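Local coordinates for protein nuclease NucT (Helicobacter pylori, PDB 6EHI) that is a nuclease of the PLD-like family, built on a mixed beta sheet flanked by helices and paired with a second copy in its assembly, at residues A[34-39]-A[48-53]; A[41-46]-A[127-132]; A[62-67]-A[73-78]. The protein carries 1 engineered substitution. One frame throughout, in Å; residues are numbered along the deposited sequence.

Contact 1: A[34-39]-A[48-53]; sequences VKIAIY and RAIKSV
The carbonyl oxygen of Ile36 is gripped by two donors, the backbone N of Ile63 on the neighbouring strand and the hydroxyl of Tyr152 on helix 142-158, while the Ile36 side chain leaves the strand for helix 44-54. There it meets Ile50 tip to tip, the two CD1 methyls 3.7 Å apart. Both isoleucines hold CG1 anti to the carbonyl carbon (chi1 -65° in Ile36, -67° in Ile50) and continue into an almost extended second torsion, which spends their full length on bridging the gap between strand and helix. Two residues away on the strand and one turn on along the helix, Val34 and Val53 make a looser contact, with CG2 of Val34 4.5 Å from CG1 of Val53. All four residues suit this buried layer because they offer no polar side-chain group that would need a partner, and beta-branching also fits Val34 and Ile36 to the extended strand. Alternation along the strand sends Lys35 to the other face of the sheet, where it lies on helix 142-158. Ile62 and Val60 on strand 59-65 extend the apolar layer beside Ile36 and Ile50. This is the strand-to-helix packing of a beta-alpha-beta crossover, strand 33-38, helix 44-54 and strand 59-65.

Contact 2: A[41-46]-A[127-132]; sequences FTHRDI and NAFENN
Phe129 sets its ring against His43 and Ile46, joining the last turn of helix 126-130 to the capped start of helix 44-54 within the PLD-like fold. His43 occupies the N-cap position of the latter helix, and its ND1 accepts a weak capping bond from the N of Asp45 at the ring edge, 3.3 Å away with an N-H...N angle of only 133°. Within the same segment, Ile46 CG1 sits above one face of the imidazole, offset toward the rim. Toward Phe129 the histidine presents CD2, 4.3 Å from Phe129 CD2, in an oblique approach. Ile46 brings up its terminal methyl: its side chain crosses that of Phe129 at about a right angle, with CD1 4.1 Å from Phe129 CE2. Neighbouring carbons of one ring thus meet both partners, and a large apolar ring suits a buried place between these side chains and Leu20 of helix 16-28, which touches all three residues. The same segment also meets the second subunit: Asn127 OD1 is hydrogen-bonded to Tyr101 OH of that subunit and Asn132 OD1 to its Ile104 N. Histidine also serves a polar purpose, since a water lies 3.0 Å from His43 NE2 and donates to Glu130 OE2, likewise 3.0 Å away, spanning the 5.1 Å between those nitrogen and oxygen atoms.

Contact 3: A[62-67]-A[73-78]; sequences IIYDYE and KQSTIG
Tyr64, near the end of strand 59-65, provides most of the buried surface here, and its main partners are two: Ile77 lies over one face of the ring and Thr76 meets its hydroxyl edge. The tyrosine and isoleucine side chains run past each other in opposite directions. Ile77 CB stands 3.7 Å from the centroid of the Tyr64 ring and only 15° off its normal, a CH-pi contact, while Ile77 CD1 continues back toward the strand to within 3.5 Å of Tyr64 CD1. This course follows from the first torsion of Ile77, which places CG1 anti to the backbone N (chi1 -168°) and lays the longer branch along the ring. A branched aliphatic residue is apt for such a place, because it can cover a flat aromatic face with several carbons at once.

At the other end of the ring, Tyr64 OH and Thr76 OG1 are hydrogen-bonded at 2.8 Å. The threonine oxygen lies in the ring plane, its side chain crossing the tyrosine at about a right angle. Ser75 prepares the neighbouring backbone: its OG accepts a nearly straight capping bond from Ile77 N, 3.1 Å long at 172°, and is also hydrogen-bonded to Asn69 OD1. With the N-H of Ile77 directed at Ser75 OG, Tyr64 OH comes within 3.4 Å of Ile77 N but at too poor an angle for a bond. Leu80 adds an apolar neighbour to Tyr64 from helix 77-80.

Tyrosine thus suits both demands of a buried site, giving carbon surface to Ile77 and a polar tip to Thr76. The hydrogen bond at the edge and Ile77 on the face probably restrain the orientation of the ring against the turn leading into helix 77-80, and the buried tyrosine oxygen is paired with Thr76 OG1, which in turn is hydrogen-bonded to the carbonyl oxygen of Phe41.

In the fold
All three contacts are buried, but contact 1 lies deepest, about 7 Å from the chain centre to its own centre, against about 12 and 11 Å for contacts 2 and 3. Contacts 1 and 2 share helix 44-54, one using its middle and later turns, the other its start. Contacts 1 and 3 share the sheet instead, through neighbouring strands 33-38 and 59-65. Phe41 ties the set together: its ring touches Ile50 and Tyr64 OH, and its carbonyl oxygen is probably hydrogen-bonded by Thr76 N. Contact 1 is wholly aliphatic, contact 3 adds a hydroxyl pair, and contact 2 packs ring and methyl carbons with a water between His43 and Glu130. Segment 127-132 also touches the second subunit.

Contact 1: A[34-39]-A[48-53]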
ATOM      1  N   VAL A  34      12.545  12.254  -9.904  1.00 19.00           N
ATOM      2  CA  VAL A  34      11.413  11.823  -9.082  1.00 17.08           C
ATOM      3  C   VAL A  34      10.543  10.977  -9.970  1.00 16.56           C
ATOM      4  O   VAL A  34      10.066  11.427 -11.031  1.00 16.74           O
ATOM      5  CB  VAL A  34      10.625  13.006  -8.470  1.00 15.72           C
ATOM      6  CG1 VAL A  34       9.389  12.493  -7.761  1.00 18.39           C
ATOM      7  CG2 VAL A  34      11.456  13.807  -7.502  1.00 16.57           C
ATOM      8  N   LYS A  35      10.379   9.709  -9.569  1.00 15.15           N
ATOM      9  CA  LYS A  35       9.620   8.758 -10.288  1.00 16.65           C
ATOM     10  C   LYS A  35       8.467   8.291  -9.437  1.00 15.93           C
ATOM     11  O   LYS A  35       8.662   7.793  -8.318  1.00 17.37           O
ATOM     12  CB  LYS A  35      10.502   7.582 -10.708  1.00 17.59           C
ATOM     13  CG  LYS A  35      11.622   7.956 -11.757  1.00 19.50           C
ATOM     14  CD  LYS A  35      12.601   6.806 -12.008  1.00 23.37           C
ATOM     15  CE  LYS A  35      13.732   7.236 -12.906  1.00 25.10           C
ATOM     16  NZ  LYS A  35      13.211   7.298 -14.303  1.00 28.93           N
ATOM     17  N   ILE A  36       7.232   8.440  -9.954  1.00 14.31           N
ATOM     18  CA  ILE A  36       6.064   8.179  -9.097  1.00 13.55           C
ATOM     19  C   ILE A  36       5.097   7.310  -9.839  1.00 11.99           C
ATOM     20  O   ILE A  36       4.855   7.504 -11.052  1.00 13.13           O
ATOM     21  CB  ILE A  36       5.329   9.481  -8.738  1.00 13.44           C
ATOM     22  CG1 ILE A  36       6.215  10.369  -7.886  1.00 14.17           C
ATOM     23  CG2 ILE A  36       3.947   9.263  -8.087  1.00 14.47           C
ATOM     24  CD1 ILE A  36       5.932  11.893  -7.917  1.00 16.33           C
ATOM     25  N   ALA A  37       4.562   6.287  -9.165  1.00 12.32           N
ATOM     26  CA  ALA A  37       3.377   5.562  -9.647  1.00 13.59           C
ATOM     27  C   ALA A  37       2.326   5.657  -8.589  1.00 13.79           C
ATOM     28  O   ALA A  37       2.629   5.296  -7.457  1.00 14.64           O
ATOM     29  CB  ALA A  37       3.740   4.148  -9.916  1.00 13.60           C
ATOM     30  N   ILE A  38       1.165   6.234  -8.900  1.00 13.96           N
ATOM     31  CA  ILE A  38       0.139   6.506  -7.903  1.00 13.43           C
ATOM     32  C   ILE A  38      -1.217   6.210  -8.408  1.00 13.67           C
ATOM     33  O   ILE A  38      -1.590   6.667  -9.465  1.00 13.73           O
ATOM     34  CB  ILE A  38       0.286   7.963  -7.432  1.00 13.59           C
ATOM     35  CG1 ILE A  38      -0.605   8.287  -6.219  1.00 13.59           C
ATOM     36  CG2 ILE A  38       0.215   8.965  -8.578  1.00 13.35           C
ATOM     37  CD1 ILE A  38      -0.245   7.509  -4.982  1.00 14.05           C
ATOM     38  N   TYR A  39      -2.014   5.487  -7.595  1.00 13.39           N
ATOM     39  CA  TYR A  39      -3.391   5.167  -7.895  1.00 14.65           C
ATOM     40  C   TYR A  39      -4.252   6.419  -7.901  1.00 14.56           C
ATOM     41  O   TYR A  39      -4.843   6.777  -8.948  1.00 15.42           O
ATOM     42  CB  TYR A  39      -3.972   4.105  -6.882  1.00 14.85           C
ATOM     43  CG  TYR A  39      -5.415   3.865  -7.119  1.00 14.44           C
ATOM     44  CD1 TYR A  39      -5.831   3.020  -8.165  1.00 13.52           C
ATOM     45  CD2 TYR A  39      -6.401   4.549  -6.364  1.00 14.61           C
ATOM     46  CE1 TYR A  39      -7.162   2.833  -8.430  1.00 15.11           C
ATOM     47  CE2 TYR A  39      -7.734   4.384  -6.658  1.00 17.62           C
ATOM     48  CZ  TYR A  39      -8.083   3.533  -7.742  1.00 16.21           C
ATOM     49  OH  TYR A  39      -9.412   3.264  -8.056  1.00 20.99           O
ATOM     50  N   ARG A  48       2.150  20.658  -5.331  1.00 21.07           N
ATOM     51  CA  ARG A  48       2.961  21.910  -5.311  1.00 21.26           C
ATOM     52  C   ARG A  48       4.393  21.554  -5.045  1.00 19.60           C
ATOM     53  O   ARG A  48       5.255  22.149  -5.605  1.00 22.95           O
ATOM     54  CB  ARG A  48       2.373  22.948  -4.335  1.00 24.59           C
ATOM     55  CG  ARG A  48       1.223  23.674  -4.971  1.00 30.65           C
ATOM     56  CD  ARG A  48       0.833  24.936  -4.204  1.00 33.90           C
ATOM     57  NE  ARG A  48      -0.035  24.545  -3.091  1.00 39.36           N
ATOM     58  CZ  ARG A  48      -1.349  24.348  -3.209  1.00 39.54           C
ATOM     59  NH1 ARG A  48      -1.945  24.479  -4.401  1.00 39.34           N
ATOM     60  NH2 ARG A  48      -2.054  23.942  -2.150  1.00 44.90           N
ATOM     61  N   ALA A  49       4.654  20.528  -4.249  1.00 20.10           N
ATOM     62  CA  ALA A  49       6.003  20.096  -3.942  1.00 19.57           C
ATOM     63  C   ALA A  49       6.698  19.536  -5.170  1.00 19.16           C
ATOM     64  O   ALA A  49       7.898  19.828  -5.425  1.00 19.61           O
ATOM     65  CB  ALA A  49       6.011  19.062  -2.804  1.00 20.56           C
ATOM     66  N   ILE A  50       5.953  18.788  -5.988  1.00 17.65           N
ATOM     67  CA  ILE A  50       6.424  18.354  -7.304  1.00 16.61           C
ATOM     68  C   ILE A  50       6.763  19.522  -8.241  1.00 18.95           C
ATOM     69  O   ILE A  50       7.893  19.571  -8.769  1.00 18.63           O
ATOM     70  CB  ILE A  50       5.460  17.357  -7.955  1.00 18.12           C
ATOM     71  CG1 ILE A  50       5.418  16.047  -7.183  1.00 19.38           C
ATOM     72  CG2 ILE A  50       5.835  17.097  -9.373  1.00 18.92           C
ATOM     73  CD1 ILE A  50       4.198  15.190  -7.532  1.00 18.21           C
ATOM     74  N   LYS A  51       5.832  20.470  -8.380  1.00 17.22           N
ATOM     75  CA  LYS A  51       6.081  21.697  -9.155  1.00 21.82           C
ATOM     76  C   LYS A  51       7.359  22.414  -8.681  1.00 20.07           C
ATOM     77  O   LYS A  51       8.196  22.872  -9.483  1.00 21.18           O
ATOM     78  CB  LYS A  51       4.878  22.654  -9.093  1.00 25.83           C
ATOM     79  CG  LYS A  51       3.695  22.214  -9.936  1.00 27.25           C
ATOM     80  CD  LYS A  51       2.552  23.219  -9.865  1.00 31.90           C
ATOM     81  CE  LYS A  51       1.591  23.152 -11.057  1.00 39.00           C
ATOM     82  NZ  LYS A  51       1.112  24.523 -11.496  1.00 41.86           N
ATOM     83  N   SER A  52       7.539  22.452  -7.358  1.00 21.54           N
ATOM     84  CA  SER A  52       8.636  23.185  -6.750  1.00 21.41           C
ATOM     85  C   SER A  52       9.966  22.545  -7.168  1.00 22.43           C
ATOM     86  O   SER A  52      10.899  23.202  -7.562  1.00 22.86           O
ATOM     87  CB  SER A  52       8.501  23.156  -5.218  1.00 24.81           C
ATOM     88  OG  SER A  52       9.549  23.924  -4.636  1.00 34.79           O
ATOM     89  N   VAL A  53      10.044  21.219  -7.109  1.00 20.52           N
ATOM     90  CA  VAL A  53      11.251  20.588  -7.479  1.00 18.74           C
ATOM     91  C   VAL A  53      11.480  20.528  -9.015  1.00 19.46           C
ATOM     92  O   VAL A  53      12.599  20.772  -9.479  1.00 21.79           O
ATOM     93  CB  VAL A  53      11.407  19.241  -6.742  1.00 20.80           C
ATOM     94  CG1 VAL A  53      10.534  18.191  -7.378  1.00 20.77           C
ATOM     95  CG2 VAL A  53      12.862  18.864  -6.676  1.00 22.37           C
TER

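Contact 2: A[41-46]-A[127-132]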
ATOM      1  N   PHE A  41      -4.258  10.624  -6.635  1.00 12.81           N
ATOM      2  CA  PHE A  41      -3.386  11.682  -6.256  1.00 12.93           C
ATOM      3  C   PHE A  41      -4.187  12.992  -6.425  1.00 15.81           C
ATOM      4  O   PHE A  41      -4.308  13.551  -7.504  1.00 17.09           O
ATOM      5  CB  PHE A  41      -2.119  11.632  -7.104  1.00 13.64           C
ATOM      6  CG  PHE A  41      -1.128  12.712  -6.878  1.00 13.58           C
ATOM      7  CD1 PHE A  41      -1.237  13.666  -5.833  1.00 13.83           C
ATOM      8  CD2 PHE A  41      -0.105  12.876  -7.787  1.00 13.70           C
ATOM      9  CE1 PHE A  41      -0.313  14.685  -5.676  1.00 15.46           C
ATOM     10  CE2 PHE A  41       0.839  13.908  -7.681  1.00 15.23           C
ATOM     11  CZ  PHE A  41       0.789  14.787  -6.562  1.00 15.28           C
ATOM     12  N   THR A  42      -4.717  13.448  -5.310  1.00 15.92           N
ATOM     13  CA  THR A  42      -5.553  14.633  -5.248  1.00 16.46           C
ATOM     14  C   THR A  42      -4.993  15.713  -4.304  1.00 20.07           C
ATOM     15  O   THR A  42      -5.461  16.826  -4.317  1.00 19.66           O
ATOM     16  CB  THR A  42      -6.987  14.263  -4.826  1.00 17.95           C
ATOM     17  OG1 THR A  42      -6.917  13.712  -3.503  1.00 17.25           O
ATOM     18  CG2 THR A  42      -7.696  13.276  -5.799  1.00 17.72           C
ATOM     19  N   HIS A  43      -3.993  15.383  -3.512  1.00 17.61           N
ATOM     20  CA  HIS A  43      -3.425  16.234  -2.491  1.00 16.90           C
ATOM     21  C   HIS A  43      -2.621  17.350  -3.116  1.00 19.67           C
ATOM     22  O   HIS A  43      -1.440  17.170  -3.554  1.00 18.70           O
ATOM     23  CB  HIS A  43      -2.561  15.356  -1.568  1.00 17.92           C
ATOM     24  CG  HIS A  43      -2.292  15.996  -0.258  1.00 20.67           C
ATOM     25  ND1 HIS A  43      -1.882  17.305  -0.131  1.00 23.88           N
ATOM     26  CD2 HIS A  43      -2.485  15.538   0.994  1.00 19.46           C
ATOM     27  CE1 HIS A  43      -1.758  17.591   1.166  1.00 22.68           C
ATOM     28  NE2 HIS A  43      -2.075  16.523   1.864  1.00 20.91           N
ATOM     29  N   ARG A  44      -3.203  18.551  -3.089  1.00 20.67           N
ATOM     30  CA  ARG A  44      -2.584  19.726  -3.722  1.00 26.32           C
ATOM     31  C   ARG A  44      -1.239  20.193  -3.167  1.00 22.95           C
ATOM     32  O   ARG A  44      -0.439  20.799  -3.898  1.00 24.09           O
ATOM     33  CB  ARG A  44      -3.605  20.903  -3.758  1.00 29.96           C
ATOM     34  CG  ARG A  44      -4.691  20.644  -4.811  1.00 35.22           C
ATOM     35  CD  ARG A  44      -5.802  21.696  -4.893  1.00 41.15           C
ATOM     36  NE  ARG A  44      -5.406  22.919  -5.622  1.00 49.57           N
ATOM     37  CZ  ARG A  44      -5.190  24.153  -5.100  1.00 59.54           C
ATOM     38  NH1 ARG A  44      -5.263  24.448  -3.777  1.00 52.36           N
ATOM     39  NH2 ARG A  44      -4.846  25.136  -5.939  1.00 63.52           N
ATOM     40  N   ASP A  45      -0.997  19.973  -1.889  1.00 23.31           N
ATOM     41  CA  ASP A  45       0.296  20.334  -1.337  1.00 24.63           C
ATOM     42  C   ASP A  45       1.387  19.433  -1.867  1.00 23.30           C
ATOM     43  O   ASP A  45       2.484  19.923  -2.160  1.00 24.88           O
ATOM     44  CB  ASP A  45       0.343  20.388   0.200  1.00 27.06           C
ATOM     45  CG  ASP A  45      -0.625  21.466   0.811  1.00 30.63           C
ATOM     46  OD1 ASP A  45      -0.950  22.465   0.136  1.00 38.26           O
ATOM     47  OD2 ASP A  45      -1.046  21.266   1.952  1.00 36.97           O
ATOM     48  N   ILE A  46       1.097  18.140  -2.070  1.00 21.89           N
ATOM     49  CA  ILE A  46       2.133  17.281  -2.640  1.00 17.23           C
ATOM     50  C   ILE A  46       2.395  17.682  -4.118  1.00 17.73           C
ATOM     51  O   ILE A  46       3.524  17.576  -4.558  1.00 16.96           O
ATOM     52  CB  ILE A  46       1.718  15.784  -2.585  1.00 17.35           C
ATOM     53  CG1 ILE A  46       1.530  15.328  -1.124  1.00 18.34           C
ATOM     54  CG2 ILE A  46       2.815  14.911  -3.161  1.00 18.06           C
ATOM     55  CD1 ILE A  46       0.891  13.991  -0.900  1.00 19.01           C
ATOM     56  N   ASN A 127      -7.487  12.644   2.461  1.00 22.89           N
ATOM     57  CA  ASN A 127      -8.187  11.549   3.154  1.00 23.74           C
ATOM     58  C   ASN A 127      -7.224  10.616   3.782  1.00 26.66           C
ATOM     59  O   ASN A 127      -7.337  10.280   4.954  1.00 22.22           O
ATOM     60  CB  ASN A 127      -9.145  10.783   2.271  1.00 28.75           C
ATOM     61  CG  ASN A 127     -10.477  11.440   2.183  1.00 29.64           C
ATOM     62  OD1 ASN A 127     -10.880  12.135   3.107  1.00 43.01           O
ATOM     63  ND2 ASN A 127     -11.126  11.289   1.101  1.00 36.21           N
ATOM     64  N   ALA A 128      -6.215  10.239   3.015  1.00 21.95           N
ATOM     65  CA  ALA A 128      -5.180   9.320   3.511  1.00 22.26           C
ATOM     66  C   ALA A 128      -4.267   9.920   4.632  1.00 18.87           C
ATOM     67  O   ALA A 128      -3.909   9.271   5.588  1.00 24.35           O
ATOM     68  CB  ALA A 128      -4.388   8.877   2.289  1.00 20.86           C
ATOM     69  N   PHE A 129      -3.896  11.189   4.529  1.00 19.13           N
ATOM     70  CA  PHE A 129      -3.014  11.833   5.402  1.00 20.34           C
ATOM     71  C   PHE A 129      -3.724  12.505   6.606  1.00 22.15           C
ATOM     72  O   PHE A 129      -3.077  13.098   7.467  1.00 22.66           O
ATOM     73  CB  PHE A 129      -2.137  12.764   4.608  1.00 20.57           C
ATOM     74  CG  PHE A 129      -1.061  12.071   3.874  1.00 19.81           C
ATOM     75  CD1 PHE A 129       0.015  11.657   4.553  1.00 19.02           C
ATOM     76  CD2 PHE A 129      -1.157  11.770   2.498  1.00 19.58           C
ATOM     77  CE1 PHE A 129       1.018  11.016   3.961  1.00 18.38           C
ATOM     78  CE2 PHE A 129      -0.135  11.120   1.873  1.00 21.12           C
ATOM     79  CZ  PHE A 129       0.956  10.740   2.583  1.00 20.26           C
ATOM     80  N   GLU A 130      -5.050  12.432   6.637  1.00 22.49           N
ATOM     81  CA  GLU A 130      -5.802  13.082   7.744  1.00 22.74           C
ATOM     82  C   GLU A 130      -6.706  12.133   8.463  1.00 23.40           C
ATOM     83  O   GLU A 130      -6.823  12.290   9.657  1.00 25.16           O
ATOM     84  CB  GLU A 130      -6.629  14.265   7.190  1.00 24.85           C
ATOM     85  CG  GLU A 130      -5.729  15.361   6.644  1.00 25.32           C
ATOM     86  CD  GLU A 130      -6.435  16.545   5.999  1.00 29.82           C
ATOM     87  OE1 GLU A 130      -7.671  16.668   6.138  1.00 33.36           O
ATOM     88  OE2 GLU A 130      -5.706  17.366   5.367  1.00 32.35           O
ATOM     89  N   ASN A 131      -7.383  11.221   7.773  1.00 21.12           N
ATOM     90  CA  ASN A 131      -8.454  10.436   8.365  1.00 22.34           C
ATOM     91  C   ASN A 131      -8.263   8.889   8.427  1.00 24.06           C
ATOM     92  O   ASN A 131      -8.996   8.200   9.127  1.00 23.76           O
ATOM     93  CB  ASN A 131      -9.729  10.751   7.596  1.00 25.82           C
ATOM     94  CG  ASN A 131      -9.969  12.255   7.456  1.00 22.82           C
ATOM     95  OD1 ASN A 131      -9.680  13.057   8.384  1.00 27.97           O
ATOM     96  ND2 ASN A 131     -10.449  12.644   6.298  1.00 27.56           N
ATOM     97  N   ASN A 132      -7.276   8.349   7.703  1.00 19.37           N
ATOM     98  CA  ASN A 132      -7.217   6.921   7.480  1.00 16.62           C
ATOM     99  C   ASN A 132      -6.170   6.273   8.303  1.00 15.91           C
ATOM    100  O   ASN A 132      -5.247   6.949   8.726  1.00 16.59           O
ATOM    101  CB  ASN A 132      -6.866   6.639   5.984  1.00 19.34           C
ATOM    102  CG  ASN A 132      -7.998   6.985   5.042  1.00 20.15           C
ATOM    103  OD1 ASN A 132      -9.111   7.316   5.449  1.00 19.97           O
ATOM    104  ND2 ASN A 132      -7.715   6.903   3.715  1.00 22.46           N
TER
HETATM  105  O   HOH W   1      -2.859  16.699   4.745  1.00 31.66           O

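Contact 3: A[62-67]-A[73-78]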
ATOM      1  N   ILE A  62       5.324  10.720 -13.595  1.00 14.95           N
ATOM      2  CA  ILE A  62       4.188  10.277 -12.768  1.00 14.69           C
ATOM      3  C   ILE A  62       3.310   9.378 -13.573  1.00 15.05           C
ATOM      4  O   ILE A  62       2.807   9.828 -14.589  1.00 16.13           O
ATOM      5  CB  ILE A  62       3.393  11.496 -12.306  1.00 15.12           C
ATOM      6  CG1 ILE A  62       4.339  12.578 -11.776  1.00 16.57           C
ATOM      7  CG2 ILE A  62       2.379  11.083 -11.215  1.00 15.85           C
ATOM      8  CD1 ILE A  62       3.624  13.805 -11.281  1.00 15.79           C
ATOM      9  N   ILE A  63       3.191   8.096 -13.210  1.00 14.30           N
ATOM     10  CA  ILE A  63       2.209   7.133 -13.774  1.00 13.93           C
ATOM     11  C   ILE A  63       0.975   7.139 -12.874  1.00 14.17           C
ATOM     12  O   ILE A  63       1.105   6.832 -11.673  1.00 14.37           O
ATOM     13  CB  ILE A  63       2.793   5.701 -13.857  1.00 15.22           C
ATOM     14  CG1 ILE A  63       4.157   5.719 -14.574  1.00 16.80           C
ATOM     15  CG2 ILE A  63       1.752   4.783 -14.409  1.00 15.25           C
ATOM     16  CD1 ILE A  63       4.931   4.401 -14.620  1.00 17.52           C
ATOM     17  N   TYR A  64      -0.183   7.596 -13.377  1.00 13.11           N
ATOM     18  CA  TYR A  64      -1.466   7.548 -12.671  1.00 13.67           C
ATOM     19  C   TYR A  64      -2.320   6.357 -13.079  1.00 13.88           C
ATOM     20  O   TYR A  64      -2.365   5.963 -14.308  1.00 14.03           O
ATOM     21  CB  TYR A  64      -2.227   8.777 -13.018  1.00 14.17           C
ATOM     22  CG  TYR A  64      -1.769  10.140 -12.560  1.00 15.91           C
ATOM     23  CD1 TYR A  64      -0.681  10.840 -13.192  1.00 17.04           C
ATOM     24  CD2 TYR A  64      -2.351  10.742 -11.420  1.00 15.83           C
ATOM     25  CE1 TYR A  64      -0.313  12.108 -12.793  1.00 18.69           C
ATOM     26  CE2 TYR A  64      -1.950  11.989 -11.006  1.00 17.31           C
ATOM     27  CZ  TYR A  64      -0.938  12.674 -11.679  1.00 17.35           C
ATOM     28  OH  TYR A  64      -0.512  13.912 -11.253  1.00 17.62           O
ATOM     29  N   ASP A  65      -3.112   5.780 -12.179  1.00 13.48           N
ATOM     30  CA  ASP A  65      -4.151   4.822 -12.623  1.00 14.40           C
ATOM     31  C   ASP A  65      -5.085   5.427 -13.725  1.00 15.56           C
ATOM     32  O   ASP A  65      -5.562   6.575 -13.583  1.00 15.35           O
ATOM     33  CB  ASP A  65      -4.986   4.290 -11.459  1.00 13.46           C
ATOM     34  CG  ASP A  65      -6.165   3.440 -11.890  1.00 12.75           C
ATOM     35  OD1 ASP A  65      -5.911   2.305 -12.249  1.00 15.17           O
ATOM     36  OD2 ASP A  65      -7.360   3.913 -11.862  1.00 15.65           O
ATOM     37  N   TYR A  66      -5.334   4.630 -14.762  1.00 14.93           N
ATOM     38  CA  TYR A  66      -6.096   5.116 -15.925  1.00 17.49           C
ATOM     39  C   TYR A  66      -7.543   5.432 -15.543  1.00 17.72           C
ATOM     40  O   TYR A  66      -7.990   6.564 -15.665  1.00 18.15           O
ATOM     41  CB  TYR A  66      -6.035   4.043 -17.078  1.00 16.57           C
ATOM     42  CG  TYR A  66      -6.816   4.500 -18.284  1.00 24.02           C
ATOM     43  CD1 TYR A  66      -8.204   4.398 -18.323  1.00 26.23           C
ATOM     44  CD2 TYR A  66      -6.168   5.165 -19.300  1.00 25.91           C
ATOM     45  CE1 TYR A  66      -8.894   4.892 -19.421  1.00 31.10           C
ATOM     46  CE2 TYR A  66      -6.844   5.645 -20.396  1.00 31.60           C
ATOM     47  CZ  TYR A  66      -8.198   5.537 -20.425  1.00 29.81           C
ATOM     48  OH  TYR A  66      -8.882   6.037 -21.518  1.00 33.88           O
ATOM     49  N   GLU A  67      -8.266   4.503 -14.991  1.00 17.84           N
ATOM     50  CA  GLU A  67      -9.717   4.807 -14.697  1.00 19.74           C
ATOM     51  C   GLU A  67      -9.891   5.950 -13.680  1.00 20.23           C
ATOM     52  O   GLU A  67     -10.791   6.765 -13.783  1.00 18.90           O
ATOM     53  CB  GLU A  67     -10.438   3.587 -14.227  1.00 24.27           C
ATOM     54  CG  GLU A  67     -10.634   2.510 -15.284  1.00 31.91           C
ATOM     55  CD  GLU A  67     -11.434   2.959 -16.527  1.00 36.93           C
ATOM     56  OE1 GLU A  67     -12.312   3.846 -16.390  1.00 40.64           O
ATOM     57  OE2 GLU A  67     -11.158   2.426 -17.663  1.00 39.38           O
ATOM     58  N   LYS A  73     -11.550  15.785 -12.466  1.00 25.95           N
ATOM     59  CA  LYS A  73     -11.108  17.161 -12.210  1.00 27.69           C
ATOM     60  C   LYS A  73     -10.444  17.299 -10.846  1.00 26.77           C
ATOM     61  O   LYS A  73      -9.793  18.290 -10.611  1.00 27.60           O
ATOM     62  CB  LYS A  73     -12.297  18.125 -12.245  1.00 31.52           C
ATOM     63  CG  LYS A  73     -12.962  18.292 -13.598  1.00 39.93           C
ATOM     64  CD  LYS A  73     -14.003  19.408 -13.581  1.00 46.74           C
ATOM     65  CE  LYS A  73     -15.189  19.080 -12.674  1.00 46.33           C
ATOM     66  NZ  LYS A  73     -16.293  20.047 -12.867  1.00 49.99           N
ATOM     67  N   GLN A  74     -10.636  16.332  -9.935  1.00 22.82           N
ATOM     68  CA  GLN A  74     -10.006  16.430  -8.610  1.00 24.79           C
ATOM     69  C   GLN A  74      -8.607  15.840  -8.694  1.00 21.01           C
ATOM     70  O   GLN A  74      -7.813  16.059  -7.755  1.00 20.31           O
ATOM     71  CB  GLN A  74     -10.770  15.662  -7.531  1.00 29.77           C
ATOM     72  CG  GLN A  74     -11.851  16.491  -6.826  1.00 34.02           C
ATOM     73  CD  GLN A  74     -12.964  16.783  -7.760  1.00 38.54           C
ATOM     74  OE1 GLN A  74     -13.720  15.874  -8.114  1.00 41.20           O
ATOM     75  NE2 GLN A  74     -13.079  18.050  -8.190  1.00 40.86           N
ATOM     76  N   SER A  75      -8.310  15.133  -9.778  1.00 18.99           N
ATOM     77  CA  SER A  75      -6.921  14.591  -9.974  1.00 17.67           C
ATOM     78  C   SER A  75      -5.970  15.680 -10.287  1.00 18.94           C
ATOM     79  O   SER A  75      -6.318  16.657 -10.928  1.00 23.43           O
ATOM     80  CB  SER A  75      -6.868  13.547 -11.050  1.00 17.61           C
ATOM     81  OG  SER A  75      -5.495  13.179 -11.377  1.00 17.00           O
ATOM     82  N   THR A  76      -4.745  15.536  -9.789  1.00 18.44           N
ATOM     83  CA  THR A  76      -3.644  16.462 -10.069  1.00 19.48           C
ATOM     84  C   THR A  76      -3.065  16.340 -11.503  1.00 18.11           C
ATOM     85  O   THR A  76      -2.233  17.170 -11.886  1.00 17.79           O
ATOM     86  CB  THR A  76      -2.486  16.315  -9.090  1.00 20.97           C
ATOM     87  OG1 THR A  76      -2.033  14.948  -9.095  1.00 20.17           O
ATOM     88  CG2 THR A  76      -2.848  16.667  -7.651  1.00 20.81           C
ATOM     89  N   ILE A  77      -3.446  15.306 -12.256  1.00 17.69           N
ATOM     90  CA  ILE A  77      -2.829  15.073 -13.567  1.00 18.71           C
ATOM     91  C   ILE A  77      -2.916  16.307 -14.480  1.00 20.13           C
ATOM     92  O   ILE A  77      -1.924  16.669 -15.073  1.00 22.29           O
ATOM     93  CB  ILE A  77      -3.296  13.742 -14.247  1.00 17.97           C
ATOM     94  CG1 ILE A  77      -2.415  13.417 -15.427  1.00 20.03           C
ATOM     95  CG2 ILE A  77      -4.797  13.701 -14.578  1.00 16.44           C
ATOM     96  CD1 ILE A  77      -2.575  11.998 -15.904  1.00 21.14           C
ATOM     97  N   GLY A  78      -4.103  16.928 -14.520  1.00 23.38           N
ATOM     98  CA  GLY A  78      -4.292  18.138 -15.313  1.00 24.86           C
ATOM     99  C   GLY A  78      -3.450  19.308 -14.864  1.00 28.44           C
ATOM    100  O   GLY A  78      -2.902  20.003 -15.667  1.00 36.54           O
TER